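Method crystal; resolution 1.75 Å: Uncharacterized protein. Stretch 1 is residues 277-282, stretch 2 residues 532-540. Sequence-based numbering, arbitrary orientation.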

ATOM      1  N   VAL A 277      20.073  -0.039 -13.460  1.00 15.89           N
ATOM      2  CA  VAL A 277      19.038  -0.565 -12.583  1.00 15.89           C
ATOM      3  C   VAL A 277      19.270  -2.030 -12.257  1.00 14.49           C
ATOM      4  O   VAL A 277      19.520  -2.848 -13.146  1.00 14.07           O
ATOM      5  N   VAL A 278      19.194  -2.336 -10.965  1.00 15.81           N
ATOM      6  CA  VAL A 278      19.110  -3.691 -10.463  1.00 13.23           C
ATOM      7  C   VAL A 278      17.659  -3.979 -10.083  1.00 13.23           C
ATOM      8  O   VAL A 278      17.048  -3.223  -9.329  1.00 13.74           O
ATOM      9  N   HIS A 279      17.107  -5.053 -10.635  1.00 13.72           N
ATOM     10  CA  HIS A 279      15.786  -5.549 -10.252  1.00 14.72           C
ATOM     11  C   HIS A 279      15.905  -6.903  -9.565  1.00 15.39           C
ATOM     12  O   HIS A 279      16.539  -7.829 -10.097  1.00 11.25           O
ATOM     13  N   GLY A 280      15.247  -7.034  -8.419  1.00 13.19           N
ATOM     14  CA  GLY A 280      15.086  -8.315  -7.750  1.00 11.52           C
ATOM     15  C   GLY A 280      13.621  -8.724  -7.737  1.00 14.39           C
ATOM     16  O   GLY A 280      12.740  -7.920  -7.421  1.00 12.85           O
ATOM     17  N   VAL A 281      13.368  -9.975  -8.100  1.00 13.58           N
ATOM     18  CA  VAL A 281      12.027 -10.567  -8.112  1.00 14.01           C
ATOM     19  C   VAL A 281      10.894  -9.682  -8.629  1.00 14.47           C
ATOM     20  O   VAL A 281       9.816  -9.632  -8.026  1.00 13.58           O
ATOM     21  N   GLN A 282      11.121  -9.020  -9.760  1.00 14.52           N
ATOM     22  CA  GLN A 282      10.100  -8.161 -10.340  1.00 12.37           C
ATOM     23  C   GLN A 282       9.017  -9.011 -10.983  1.00 11.35           C
ATOM     24  O   GLN A 282       9.322  -9.891 -11.771  1.00 15.05           O
ATOM     25  N   GLY A 532      15.323 -22.331  -4.518  1.00 17.03           N
ATOM     26  CA  GLY A 532      15.059 -20.930  -4.819  1.00 18.78           C
ATOM     27  C   GLY A 532      14.429 -20.235  -3.631  1.00 19.16           C
ATOM     28  O   GLY A 532      13.698 -20.849  -2.858  1.00 17.84           O
ATOM     29  N   TYR A 533      14.715 -18.946  -3.480  1.00 19.37           N
ATOM     30  CA  TYR A 533      14.253 -18.189  -2.328  1.00 14.95           C
ATOM     31  C   TYR A 533      12.781 -17.816  -2.443  1.00 17.89           C
ATOM     32  O   TYR A 533      12.184 -17.910  -3.512  1.00 17.89           O
ATOM     33  N   GLU A 534      12.207 -17.404  -1.318  1.00 17.79           N
ATOM     34  CA  GLU A 534      10.839 -16.925  -1.256  1.00 16.18           C
ATOM     35  C   GLU A 534      10.827 -15.421  -1.525  1.00 16.40           C
ATOM     36  O   GLU A 534      11.775 -14.716  -1.197  1.00 16.83           O
ATOM     37  N   HIS A 535       9.750 -14.950  -2.139  1.00 15.13           N
ATOM     38  CA  HIS A 535       9.627 -13.566  -2.595  1.00 18.19           C
ATOM     39  C   HIS A 535       9.935 -12.500  -1.536  1.00 15.77           C
ATOM     40  O   HIS A 535      10.773 -11.623  -1.742  1.00 14.50           O
ATOM     41  N   GLN A 536       9.232 -12.569  -0.415  1.00 13.46           N
ATOM     42  CA  GLN A 536       9.258 -11.501   0.560  1.00 18.93           C
ATOM     43  C   GLN A 536      10.652 -11.337   1.129  1.00 16.51           C
ATOM     44  O   GLN A 536      11.095 -10.217   1.396  1.00 18.79           O
ATOM     45  N   GLU A 537      11.338 -12.461   1.295  1.00 18.94           N
ATOM     46  CA  GLU A 537      12.648 -12.473   1.927  1.00 22.95           C
ATOM     47  C   GLU A 537      13.789 -12.609   0.920  1.00 19.52           C
ATOM     48  O   GLU A 537      14.902 -12.927   1.303  1.00 16.71           O
ATOM     49  N   SER A 538      13.516 -12.385  -0.362  1.00 13.87           N
ATOM     50  CA  SER A 538      14.526 -12.660  -1.399  1.00 15.67           C
ATOM     51  C   SER A 538      15.880 -11.977  -1.151  1.00 13.03           C
ATOM     52  O   SER A 538      16.937 -12.565  -1.405  1.00 15.21           O
ATOM     53  N   TYR A 539      15.863 -10.743  -0.654  1.00 14.42           N
ATOM     54  CA  TYR A 539      17.112 -10.007  -0.493  1.00 12.13           C
ATOM     55  C   TYR A 539      17.902 -10.477   0.714  1.00 13.85           C
ATOM     56  O   TYR A 539      18.996  -9.985   0.976  1.00 14.67           O
ATOM     57  N   ASN A 540      17.333 -11.421   1.456  1.00 13.22           N
ATOM     58  CA  ASN A 540      18.095 -12.089   2.514  1.00 14.77           C
ATOM     59  C   ASN A 540      18.798 -13.378   2.046  1.00 16.87           C
ATOM     60  O   ASN A 540      19.427 -14.083   2.843  1.00 16.47           O
TER

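This is a small, buried packing contact in which Val-281, just after a strand, fits among the side chains of a turn-forming loop, with no hydrogen bond passing between the two stretches. Residues that touch are at least 252 positions apart in the chain, and together the two stretches bury 279 Å² against each other. Their CA atoms come nearest at Val-281 and His-535, 6.7 Å apart.

Val-281 follows directly after the strand 277-280 and contributes the largest share of the covered surface. Its backbone has phi/psi of 41/46, a left-handed conformation that is uncommon for a branched residue. Its CA-to-CB bond points toward the other stretch, and chi1 is m. From there the side chain meets three residues. Val-281 CG1 lies 3.6 Å from Tyr-533 CE1, an apolar contact at the edge of the ring, near its plane. Val-281 CG2 lies 3.3 Å from His-535 CE1 and 3.6 Å from Ser-538 OG.

Tyr-533 points toward stretch 1 with chi1 at p. Its hydroxyl is hydrogen-bonded elsewhere in the structure. Its closest atom to Val-281 is the ring carbon CE1.

His-535 starts sideways, with chi1 at t, and its end comes nearer to stretch 1. The carbonyl Val-281 O sits at the ring edge, 3.2 Å from His-535 CE1. CE1 is the carbon between the two ring nitrogens, so this is a close approach of a carbonyl to a polarized carbon. Both nitrogens of His-535 are hydrogen-bonded elsewhere in the structure.

The backbone of stretch 2 is organized by a type I beta turn from His-535 to Ser-538. It is closed by a hydrogen bond from Ser-538 N to His-535 O, 3.2 Å long. Glu-534 points away from stretch 1, and its carboxylate accepts two backbone hydrogen bonds in the turn: Gln-536 N donates to Glu-534 OE2 at 2.7 Å, and Glu-537 N donates to Glu-534 OE1 at 3.0 Å. Ser-538, with chi1 at p, points toward stretch 1.

Tyr-539 covers the strand end of the contact. It too starts sideways, with chi1 at -92°, between wells, and the end of its side chain comes nearer to stretch 1. Tyr-539 OH lies 3.6 Å from Gly-280 N and 3.8 Å from Val-278 CG1. Val-278 points toward stretch 2 with chi1 at t. The hydroxyl of Tyr-539 has its hydrogen bond elsewhere in the structure. Gly-280 leaves room for it: an ideal CB there would lie 2.8 Å from Tyr-539 OH, a clash.

His-279 points away, as expected for the alternation along a strand, and takes chi1 at m. Its ND1 is hydrogen-bonded elsewhere in the structure. Gln-282 also points away. No hydrogen bond crosses between the stretches. The Tyr-533 and Tyr-539 hydroxyls and both His-535 ring nitrogens are bonded elsewhere, and the two stretches meet by close packing.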

ATOM      1  CB  VAL A 277      17.672  -0.440 -13.255  1.00 13.02           C
ATOM      2  CG1 VAL A 277      16.580  -1.026 -12.370  1.00 13.78           C
ATOM      3  CG2 VAL A 277      17.378   1.043 -13.582  1.00 15.81           C
ATOM      4  CB  VAL A 278      20.004  -3.842  -9.226  1.00 13.88           C
ATOM      5  CG1 VAL A 278      19.650  -5.118  -8.420  1.00 14.19           C
ATOM      6  CG2 VAL A 278      21.472  -3.816  -9.645  1.00 13.39           C
ATOM      7  CB  HIS A 279      14.901  -5.793 -11.482  1.00 13.65           C
ATOM      8  CG  HIS A 279      14.491  -4.562 -12.230  1.00 13.61           C
ATOM      9  ND1 HIS A 279      13.972  -3.440 -11.617  1.00 14.96           N
ATOM     10  CD2 HIS A 279      14.427  -4.327 -13.563  1.00 14.50           C
ATOM     11  CE1 HIS A 279      13.657  -2.545 -12.540  1.00 12.91           C
ATOM     12  NE2 HIS A 279      13.920  -3.059 -13.729  1.00 14.94           N
ATOM     13  CB  VAL A 281      11.630 -11.191  -6.741  1.00 12.85           C
ATOM     14  CG1 VAL A 281      12.647 -12.239  -6.326  1.00 13.25           C
ATOM     15  CG2 VAL A 281      11.449 -10.104  -5.640  1.00 12.25           C
ATOM     16  CB  GLN A 282      10.682  -7.241 -11.415  1.00 14.13           C
ATOM     17  CG  GLN A 282       9.642  -6.250 -11.930  1.00 13.65           C
ATOM     18  CD  GLN A 282      10.133  -5.345 -13.047  1.00 14.31           C
ATOM     19  OE1 GLN A 282      11.336  -5.021 -13.156  1.00 17.93           O
ATOM     20  NE2 GLN A 282       9.198  -4.923 -13.890  1.00 12.47           N
ATOM     21  CB  TYR A 533      15.114 -16.931  -2.135  1.00 15.59           C
ATOM     22  CG  TYR A 533      15.476 -16.239  -3.434  1.00 16.95           C
ATOM     23  CD1 TYR A 533      14.532 -15.480  -4.128  1.00 19.84           C
ATOM     24  CD2 TYR A 533      16.754 -16.340  -3.967  1.00 15.61           C
ATOM     25  CE1 TYR A 533      14.856 -14.841  -5.328  1.00 14.56           C
ATOM     26  CE2 TYR A 533      17.091 -15.708  -5.156  1.00 15.24           C
ATOM     27  CZ  TYR A 533      16.137 -14.967  -5.839  1.00 14.65           C
ATOM     28  OH  TYR A 533      16.468 -14.347  -7.021  1.00 14.40           O
ATOM     29  CB  GLU A 534      10.259 -17.236   0.132  1.00 18.67           C
ATOM     30  CG  GLU A 534       8.819 -16.779   0.366  1.00 25.57           C
ATOM     31  CD  GLU A 534       8.721 -15.331   0.809  1.00 23.74           C
ATOM     32  OE1 GLU A 534       9.610 -14.869   1.557  1.00 25.54           O
ATOM     33  OE2 GLU A 534       7.760 -14.648   0.388  1.00 19.39           O
ATOM     34  CB  HIS A 535       8.214 -13.336  -3.151  1.00 14.17           C
ATOM     35  CG  HIS A 535       8.020 -12.002  -3.803  1.00 14.60           C
ATOM     36  ND1 HIS A 535       8.439 -11.737  -5.089  1.00 12.37           N
ATOM     37  CD2 HIS A 535       7.433 -10.862  -3.357  1.00 13.23           C
ATOM     38  CE1 HIS A 535       8.134 -10.491  -5.405  1.00 13.18           C
ATOM     39  NE2 HIS A 535       7.518  -9.938  -4.373  1.00 15.57           N
ATOM     40  CB  GLN A 536       8.307 -11.810   1.702  1.00 21.82           C
ATOM     41  CG  GLN A 536       8.331 -10.742   2.767  1.00 28.88           C
ATOM     42  CD  GLN A 536       7.727  -9.458   2.265  1.00 27.76           C
ATOM     43  OE1 GLN A 536       8.437  -8.530   1.859  1.00 29.28           O
ATOM     44  NE2 GLN A 536       6.398  -9.395   2.280  1.00 31.61           N
ATOM     45  CB  GLU A 537      12.735 -13.632   2.928  1.00 27.98           C
ATOM     46  CG  GLU A 537      11.725 -13.565   4.059  1.00 31.54           C
ATOM     47  CD  GLU A 537      11.942 -12.366   4.952  1.00 32.58           C
ATOM     48  OE1 GLU A 537      13.112 -12.024   5.202  1.00 34.53           O
ATOM     49  OE2 GLU A 537      10.952 -11.751   5.402  1.00 33.86           O
ATOM     50  CB  SER A 538      13.985 -12.361  -2.814  1.00 15.29           C
ATOM     51  OG  SER A 538      13.720 -10.977  -3.022  1.00 14.64           O
ATOM     52  CB  TYR A 539      16.882  -8.492  -0.443  1.00 12.26           C
ATOM     53  CG  TYR A 539      16.982  -7.845  -1.802  1.00 13.40           C
ATOM     54  CD1 TYR A 539      18.110  -8.052  -2.612  1.00 14.15           C
ATOM     55  CD2 TYR A 539      15.962  -7.047  -2.289  1.00 13.31           C
ATOM     56  CE1 TYR A 539      18.215  -7.466  -3.845  1.00 13.83           C
ATOM     57  CE2 TYR A 539      16.054  -6.458  -3.547  1.00 11.50           C
ATOM     58  CZ  TYR A 539      17.187  -6.676  -4.317  1.00 12.63           C
ATOM     59  OH  TYR A 539      17.286  -6.089  -5.554  1.00 14.17           O
ATOM     60  CB  ASN A 540      17.199 -12.342   3.728  1.00 13.04           C
ATOM     61  CG  ASN A 540      16.787 -11.048   4.409  1.00 13.39           C
ATOM     62  OD1 ASN A 540      15.606 -10.822   4.697  1.00 18.77           O
ATOM     63  ND2 ASN A 540      17.760 -10.187   4.654  1.00 11.93           N
TER